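Local coordinates for B-cell lymphoma 3-encoded protein (Homo sapiens, PDB 1K1A) that regulates transcription of NF-kappa-B target genes, inhibiting nuclear translocation of the p50 subunit in the cytoplasm and activating transcription in the nucleus, at residues T57-V62 / P92-A97; I15-G20 / H51-T56. All blocks are in the same frame, centred on the assembly; numbering follows the deposited sequence.

Contact 1 of 2, residues T57-V62 / P92-A97; sequences TLPSVV and PTCLRA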
loop_
_atom_site.group_PDB
_atom_site.type_symbol
_atom_site.label_atom_id
_atom_site.label_comp_id
_atom_site.label_asym_id
_atom_site.label_seq_id
_atom_site.Cartn_x
_atom_site.Cartn_y
_atom_site.Cartn_z
ATOM N N THR A 57 -4.999 -8.040 13.973
ATOM C CA THR A 57 -4.640 -9.200 13.141
ATOM C C THR A 57 -5.523 -10.429 13.389
ATOM O O THR A 57 -5.046 -11.487 13.776
ATOM C CB THR A 57 -3.135 -9.560 13.231
ATOM O OG1 THR A 57 -2.820 -10.069 14.539
ATOM C CG2 THR A 57 -2.285 -8.311 13.106
ATOM N N LEU A 58 -6.815 -10.273 13.141
ATOM C CA LEU A 58 -7.782 -11.351 13.316
ATOM C C LEU A 58 -8.508 -11.624 12.005
ATOM O O LEU A 58 -9.634 -11.159 11.804
ATOM C CB LEU A 58 -8.796 -10.955 14.385
ATOM C CG LEU A 58 -8.245 -10.750 15.793
ATOM C CD1 LEU A 58 -9.277 -10.045 16.678
ATOM C CD2 LEU A 58 -7.833 -12.095 16.394
ATOM N N PRO A 59 -7.876 -12.382 11.114
ATOM C CA PRO A 59 -8.455 -12.660 9.794
ATOM C C PRO A 59 -9.868 -13.266 9.852
ATOM O O PRO A 59 -10.728 -12.892 9.048
ATOM C CB PRO A 59 -7.452 -13.638 9.172
ATOM C CG PRO A 59 -6.685 -14.186 10.347
ATOM C CD PRO A 59 -6.570 -13.043 11.297
ATOM N N SER A 60 -10.131 -14.156 10.809
ATOM C CA SER A 60 -11.465 -14.748 10.913
ATOM C C SER A 60 -12.543 -13.717 11.249
ATOM O O SER A 60 -13.681 -13.833 10.799
ATOM C CB SER A 60 -11.496 -15.856 11.959
ATOM O OG SER A 60 -10.746 -16.973 11.531
ATOM N N VAL A 61 -12.184 -12.729 12.063
ATOM C CA VAL A 61 -13.116 -11.668 12.420
ATOM C C VAL A 61 -13.348 -10.742 11.225
ATOM O O VAL A 61 -14.478 -10.299 10.969
ATOM C CB VAL A 61 -12.624 -10.889 13.644
ATOM C CG1 VAL A 61 -13.643 -9.838 14.067
ATOM C CG2 VAL A 61 -12.337 -11.857 14.796
ATOM N N VAL A 62 -12.276 -10.465 10.491
ATOM C CA VAL A 62 -12.372 -9.647 9.290
ATOM C C VAL A 62 -13.402 -10.261 8.335
ATOM O O VAL A 62 -14.278 -9.571 7.815
ATOM C CB VAL A 62 -11.016 -9.555 8.568
ATOM C CG1 VAL A 62 -11.189 -8.950 7.166
ATOM C CG2 VAL A 62 -10.000 -8.746 9.397
ATOM N N PRO A 92 -0.517 -9.987 5.462
ATOM C CA PRO A 92 -1.030 -10.606 4.241
ATOM C C PRO A 92 -2.298 -11.434 4.476
ATOM O O PRO A 92 -3.127 -11.524 3.578
ATOM C CB PRO A 92 0.111 -11.538 3.815
ATOM C CG PRO A 92 1.318 -11.010 4.486
ATOM C CD PRO A 92 0.870 -10.384 5.753
ATOM N N THR A 93 -2.438 -12.045 5.648
ATOM C CA THR A 93 -3.620 -12.866 5.903
ATOM C C THR A 93 -4.873 -12.020 6.067
ATOM O O THR A 93 -5.945 -12.405 5.615
ATOM C CB THR A 93 -3.426 -13.797 7.114
ATOM O OG1 THR A 93 -3.066 -13.027 8.263
ATOM C CG2 THR A 93 -2.222 -14.701 6.890
ATOM N N CYS A 94 -4.744 -10.868 6.720
ATOM C CA CYS A 94 -5.888 -9.977 6.855
ATOM C C CYS A 94 -6.235 -9.361 5.504
ATOM O O CYS A 94 -7.407 -9.170 5.183
ATOM C CB CYS A 94 -5.627 -8.891 7.894
ATOM S SG CYS A 94 -5.843 -9.453 9.594
ATOM N N LEU A 95 -5.215 -9.055 4.712
ATOM C CA LEU A 95 -5.451 -8.497 3.387
ATOM C C LEU A 95 -6.177 -9.521 2.526
ATOM O O LEU A 95 -7.110 -9.189 1.799
ATOM C CB LEU A 95 -4.137 -8.067 2.734
ATOM C CG LEU A 95 -4.247 -7.449 1.340
ATOM C CD1 LEU A 95 -5.159 -6.220 1.359
ATOM C CD2 LEU A 95 -2.853 -7.082 0.819
ATOM N N ARG A 96 -5.741 -10.773 2.613
ATOM C CA ARG A 96 -6.392 -11.846 1.886
ATOM C C ARG A 96 -7.839 -12.009 2.355
ATOM O O ARG A 96 -8.743 -12.170 1.549
ATOM C CB ARG A 96 -5.628 -13.157 2.077
ATOM C CG ARG A 96 -6.085 -14.275 1.156
ATOM C CD ARG A 96 -5.211 -15.509 1.209
ATOM N NE ARG A 96 -3.903 -15.288 0.597
ATOM C CZ ARG A 96 -3.675 -15.357 -0.709
ATOM N NH1 ARG A 96 -4.667 -15.638 -1.542
ATOM N NH2 ARG A 96 -2.456 -15.151 -1.184
ATOM N N ALA A 97 -8.059 -11.965 3.664
ATOM C CA ALA A 97 -9.418 -12.108 4.179
ATOM C C ALA A 97 -10.337 -11.001 3.634
ATOM O O ALA A 97 -11.483 -11.258 3.270
ATOM C CB ALA A 97 -9.419 -12.122 5.697
#

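Contact 2 of 2, residues I15-G20 / H51-T56; sequences IAVVQG and HLAVIT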
loop_
_atom_site.group_PDB
_atom_site.type_symbol
_atom_site.label_atom_id
_atom_site.label_comp_id
_atom_site.label_asym_id
_atom_site.label_seq_id
_atom_site.Cartn_x
_atom_site.Cartn_y
_atom_site.Cartn_z
ATOM N N ILE A 15 -14.952 -3.783 21.660
ATOM C CA ILE A 15 -14.312 -4.553 22.732
ATOM C C ILE A 15 -14.179 -6.035 22.387
ATOM O O ILE A 15 -13.112 -6.624 22.564
ATOM C CB ILE A 15 -15.107 -4.404 24.038
ATOM C CG1 ILE A 15 -15.198 -2.939 24.462
ATOM C CG2 ILE A 15 -14.512 -5.282 25.129
ATOM C CD1 ILE A 15 -13.873 -2.277 24.714
ATOM N N ALA A 16 -15.263 -6.632 21.900
ATOM C CA ALA A 16 -15.263 -8.041 21.521
ATOM C C ALA A 16 -14.168 -8.333 20.497
ATOM O O ALA A 16 -13.542 -9.394 20.529
ATOM C CB ALA A 16 -16.634 -8.457 20.972
ATOM N N VAL A 17 -13.922 -7.374 19.601
ATOM C CA VAL A 17 -12.911 -7.555 18.568
ATOM C C VAL A 17 -11.508 -7.539 19.143
ATOM O O VAL A 17 -10.728 -8.452 18.906
ATOM C CB VAL A 17 -13.020 -6.493 17.461
ATOM C CG1 VAL A 17 -11.799 -6.565 16.536
ATOM C CG2 VAL A 17 -14.284 -6.695 16.677
ATOM N N VAL A 18 -11.203 -6.510 19.922
ATOM C CA VAL A 18 -9.888 -6.358 20.525
ATOM C C VAL A 18 -9.546 -7.508 21.493
ATOM O O VAL A 18 -8.380 -7.914 21.599
ATOM C CB VAL A 18 -9.769 -4.995 21.218
ATOM C CG1 VAL A 18 -8.569 -4.942 22.157
ATOM C CG2 VAL A 18 -9.680 -3.898 20.174
ATOM N N GLN A 19 -10.569 -8.066 22.138
ATOM C CA GLN A 19 -10.373 -9.184 23.075
ATOM C C GLN A 19 -10.288 -10.533 22.365
ATOM O O GLN A 19 -10.112 -11.585 23.007
ATOM C CB GLN A 19 -11.480 -9.201 24.135
ATOM C CG GLN A 19 -11.477 -7.964 25.026
ATOM C CD GLN A 19 -12.479 -8.058 26.169
ATOM O OE1 GLN A 19 -13.399 -8.869 26.133
ATOM N NE2 GLN A 19 -12.292 -7.231 27.185
ATOM N N GLY A 20 -10.427 -10.510 21.042
ATOM C CA GLY A 20 -10.297 -11.707 20.233
ATOM C C GLY A 20 -11.345 -12.756 20.534
ATOM O O GLY A 20 -11.082 -13.944 20.481
ATOM N N HIS A 51 -11.793 -2.000 11.303
ATOM C CA HIS A 51 -10.463 -1.420 11.423
ATOM C C HIS A 51 -9.734 -2.153 12.539
ATOM O O HIS A 51 -8.568 -2.504 12.404
ATOM C CB HIS A 51 -10.530 0.064 11.805
ATOM C CG HIS A 51 -11.091 0.959 10.736
ATOM N ND1 HIS A 51 -10.727 0.871 9.409
ATOM C CD2 HIS A 51 -11.963 1.992 10.818
ATOM C CE1 HIS A 51 -11.367 1.796 8.716
ATOM N NE2 HIS A 51 -12.128 2.486 9.546
ATOM N N LEU A 52 -10.427 -2.344 13.661
ATOM C CA LEU A 52 -9.833 -2.992 14.827
ATOM C C LEU A 52 -9.468 -4.454 14.577
ATOM O O LEU A 52 -8.463 -4.953 15.096
ATOM C CB LEU A 52 -10.750 -2.859 16.043
ATOM C CG LEU A 52 -10.728 -1.461 16.667
ATOM C CD1 LEU A 52 -11.687 -1.370 17.869
ATOM C CD2 LEU A 52 -9.309 -1.095 17.068
ATOM N N ALA A 53 -10.279 -5.135 13.779
ATOM C CA ALA A 53 -10.008 -6.525 13.440
ATOM C C ALA A 53 -8.710 -6.645 12.653
ATOM O O ALA A 53 -7.958 -7.596 12.843
ATOM C CB ALA A 53 -11.157 -7.118 12.661
ATOM N N VAL A 54 -8.455 -5.684 11.771
ATOM C CA VAL A 54 -7.230 -5.686 10.977
ATOM C C VAL A 54 -6.036 -5.302 11.850
ATOM O O VAL A 54 -4.968 -5.926 11.788
ATOM C CB VAL A 54 -7.323 -4.703 9.809
ATOM C CG1 VAL A 54 -5.973 -4.583 9.103
ATOM C CG2 VAL A 54 -8.413 -5.131 8.845
ATOM N N ILE A 55 -6.229 -4.286 12.679
ATOM C CA ILE A 55 -5.180 -3.821 13.577
ATOM C C ILE A 55 -4.782 -4.908 14.592
ATOM O O ILE A 55 -3.620 -5.015 14.965
ATOM C CB ILE A 55 -5.640 -2.537 14.305
ATOM C CG1 ILE A 55 -5.552 -1.322 13.374
ATOM C CG2 ILE A 55 -4.827 -2.315 15.576
ATOM C CD1 ILE A 55 -6.500 -0.190 13.753
ATOM N N THR A 56 -5.749 -5.710 15.027
ATOM C CA THR A 56 -5.488 -6.779 15.999
ATOM C C THR A 56 -4.932 -8.030 15.304
ATOM O O THR A 56 -4.440 -8.942 15.960
ATOM C CB THR A 56 -6.783 -7.164 16.774
ATOM O OG1 THR A 56 -7.374 -6.005 17.373
ATOM C CG2 THR A 56 -6.449 -8.032 17.990
#

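Contact 1 of 2, residues T57-V62 / P92-A97
Pro59 and Cys94 bring the two backbones close, with their CA atoms 4.7 Å apart. Each lies in the first turn of a helix: helix 59-67 of the second ankyrin repeat and helix 92-101 of the third. The two helices run side by side in the same general direction, as second helices do in stacked ankyrin repeats. Thr57, with a positive phi of 63°, ends a Schellman motif on the preceding helix. Leu58 is the N-cap of the next one. The chain therefore passes from one helix to the next just where it meets Cys94.

The contact is apolar and built on small groups. The thiol of Cys94 reaches into this turn. Its SG lies beside its own backbone N (chi1 -80°) and faces main chain as much as side chain. It is 3.8 Å from Thr57 CA and equally close to Leu58 N. The ring of Pro59 touches the same sulfur through CD at 4.0 Å, and Val62 CG2 approaches it at 4.2 Å. The ring also comes near Thr93, with Pro59 CB 4.1 Å from Thr93 O.

One turn further along, the methyl of Ala97 rests against the carbonyl of Pro59 and the side chain of Val62. Val62 also packs on Leu50, Ala53 and Val54 of helix 49-55, joining the two layers of its own repeat. Ala97 CB lies 3.7 Å from Pro59 O and 3.9 Å from Val62 CG1.

Contact 2 of 2, residues I15-G20 / H51-T56
Val17 and Val18 meet Leu52, Ala53 and Thr56 where helix 12-18 of the first ankyrin repeat stacks on helix 49-55 of the second. These are the first helices of neighbouring helix-turn-helix repeats.

The apolar contacts centre on Val17 CG1, which stands anti to the backbone N (chi1 170°). It presses on main chain, 3.5 Å from Ala53 N, and touches Leu52 CB at 3.9 Å. Val17 also packs on Val25 and Val61, so it touches the second helix of each repeat. The Val18 and Leu52 side chains meet at a slant, with Val18 CG2 4.0 Å from Leu52 CD1.

The polar part lies within 51-56. Leu52 O accepts two bonds from Thr56, one from OG1 at 2.7 Å and one from N at 2.8 Å. They arrive from opposite faces of the carbonyl plane. The hydroxyl bond, its donor tilted 33° from that plane, helps hold the Thr56 side chain, which meets Val18 at about a right angle. An alanine at Thr56 would probably cost Leu52 O one of its two donors and open a gap beside Val18. Thr56 OG1 itself sits 4.0 Å from Val18 CA.

Overall arrangement
Contact 2 comes first along the chain and joins ankyrin repeats 1 and 2; contact 1 follows and joins repeats 2 and 3. Their centres are 11 Å apart, on the same side of the chain's centre. Contact 2 pairs first helices, 12-18 with 49-55. Contact 1 pairs second helices, 59-67 with 92-101. Helices 49-55 and 59-67 are consecutive, so the second repeat takes part in both. The contacts also touch: Leu58 N probably hydrogen-bonds to Ala53 O. Both layers of the repeat stack are thus tied together near the N-terminal end of the ankyrin repeat domain, the part of Bcl-3 present here.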